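Local coordinates for protein putative glycoside hydrolase (Bacteroides thetaiotaomicron VPI-5482, PDB 3HBZ) that is a putative glycoside hydrolase that binds calcium and may take part in carbohydrate metabolism, at residues 189-192 with 193-197. Residues are numbered along the deposited sequence; the frame is centred on the assembly and turned at random.
Sequences VGNA and MSNPL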
loop_
_atom_site.group_PDB
_atom_site.type_symbol
_atom_site.label_atom_id
_atom_site.label_comp_id
_atom_site.label_asym_id
_atom_site.label_seq_id
_atom_site.Cartn_x
_atom_site.Cartn_y
_atom_site.Cartn_z
ATOM N N VAL A 189 -0.613 0.917 -10.337
ATOM C CA VAL A 189 -0.461 -0.222 -11.226
ATOM C C VAL A 189 0.000 0.231 -12.613
ATOM O O VAL A 189 0.526 -0.565 -13.336
ATOM C CB VAL A 189 -1.756 -1.085 -11.345
ATOM C CG1 VAL A 189 -2.840 -0.349 -12.168
ATOM C CG2 VAL A 189 -1.426 -2.473 -11.974
ATOM N N GLY A 190 -0.113 1.525 -12.933
ATOM C CA GLY A 190 0.359 2.050 -14.219
ATOM C C GLY A 190 1.885 2.037 -14.325
ATOM O O GLY A 190 2.408 2.040 -15.411
ATOM N N ASN A 191 2.590 1.999 -13.198
ATOM C CA ASN A 191 4.038 1.841 -13.196
ATOM C C ASN A 191 4.567 0.416 -12.915
ATOM O O ASN A 191 5.774 0.188 -12.807
ATOM C CB ASN A 191 4.628 2.809 -12.175
ATOM C CG ASN A 191 4.931 4.185 -12.785
ATOM O OD1 ASN A 191 5.435 4.289 -13.899
ATOM N ND2 ASN A 191 4.676 5.219 -12.030
ATOM N N ALA A 192 3.657 -0.539 -12.735
ATOM C CA ALA A 192 4.017 -1.818 -12.153
ATOM C C ALA A 192 5.133 -2.534 -12.918
ATOM O O ALA A 192 5.975 -3.193 -12.335
ATOM C CB ALA A 192 2.787 -2.740 -12.085
HETATM N N MSE A 193 5.123 -2.404 -14.234
HETATM C CA MSE A 193 6.074 -3.096 -15.054
HETATM C C MSE A 193 6.822 -2.154 -15.986
HETATM O O MSE A 193 7.276 -2.572 -17.028
HETATM C CB MSE A 193 5.316 -4.167 -15.841
HETATM C CG MSE A 193 4.978 -5.318 -15.000
HETATM SE SE MSE A 193 4.426 -6.850 -16.048
HETATM C CE MSE A 193 5.157 -8.179 -15.032
ATOM N N SER A 194 6.890 -0.877 -15.651
ATOM C CA SER A 194 7.623 0.109 -16.472
ATOM C C SER A 194 8.577 0.825 -15.556
ATOM O O SER A 194 9.704 0.955 -15.886
ATOM C CB SER A 194 6.655 1.088 -17.145
ATOM O OG SER A 194 5.771 1.594 -16.182
ATOM N N ASN A 195 8.126 1.216 -14.349
ATOM C CA ASN A 195 8.993 1.812 -13.311
ATOM C C ASN A 195 8.577 1.266 -11.919
ATOM O O ASN A 195 7.947 1.977 -11.147
ATOM C CB ASN A 195 8.827 3.345 -13.293
ATOM C CG ASN A 195 9.486 4.040 -14.480
ATOM O OD1 ASN A 195 10.686 4.235 -14.483
ATOM N ND2 ASN A 195 8.689 4.466 -15.452
ATOM N N PRO A 196 8.870 -0.013 -11.617
ATOM C CA PRO A 196 8.239 -0.654 -10.458
ATOM C C PRO A 196 8.550 0.021 -9.121
ATOM O O PRO A 196 7.736 -0.006 -8.183
ATOM C CB PRO A 196 8.772 -2.091 -10.503
ATOM C CG PRO A 196 9.958 -2.046 -11.387
ATOM C CD PRO A 196 9.634 -0.976 -12.415
ATOM N N LEU A 197 9.710 0.640 -9.025
ATOM C CA LEU A 197 10.056 1.335 -7.789
ATOM C C LEU A 197 9.174 2.576 -7.566
ATOM O O LEU A 197 9.051 3.027 -6.440
ATOM C CB LEU A 197 11.523 1.749 -7.809
ATOM C CG LEU A 197 12.632 0.674 -7.809
ATOM C CD1 LEU A 197 14.047 1.353 -7.947
ATOM C CD2 LEU A 197 12.572 -0.257 -6.554
HETATM O O HOH W 1 3.561 -0.808 -15.904
#
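With chi1 at 50°, S194 holds OG between its backbone N and its carbonyl carbon, and this turns the hydroxyl back over N191, where it lies 3.5 Å from N191 OD1. The N191 amide crosses the N195 side chain at an angle, N191 OD1 coming to 3.6 Å from N195 CB. The two amide planes stand almost perpendicular, 88° apart, and the oxygen of one lies against the CB of the other residue.

The backbone carbonyl of N191 draws the turn together. Its oxygen accepts from N195 N at 3.0 Å, with the donor tilted from the carbonyl plane, and from S194 N at 3.2 Å. The latter N-H points nearly straight at the oxygen but stands well above the plane; both donors approach the same face. P196, which has no N-H to give, adds a CA-H...O contact to N191 O, while its CB packs against A192 O. A water bridges the start of the turn, donating to G190 O and accepting from M193 N at 2.8 Å; it also bonds to S194 OG at 3.3 Å. An alanine in place of N191 would keep the backbone bonds but would probably strip N195 CB of the amide oxygen lying against it and open a gap beside S194.

A192 rests on M135 and M193 on T136, and N191 also touches K198 and A199. The stretch is a compact surface connection between strand 185-187 and helix 196-199: a short 3-10 segment closed by the A192 N to V189 O bond, then a beta turn close to type I (S194 N to N191 O) overlapping an alpha turn (N195 N to N191 O), leading into the short, weakly bonded helix around P196.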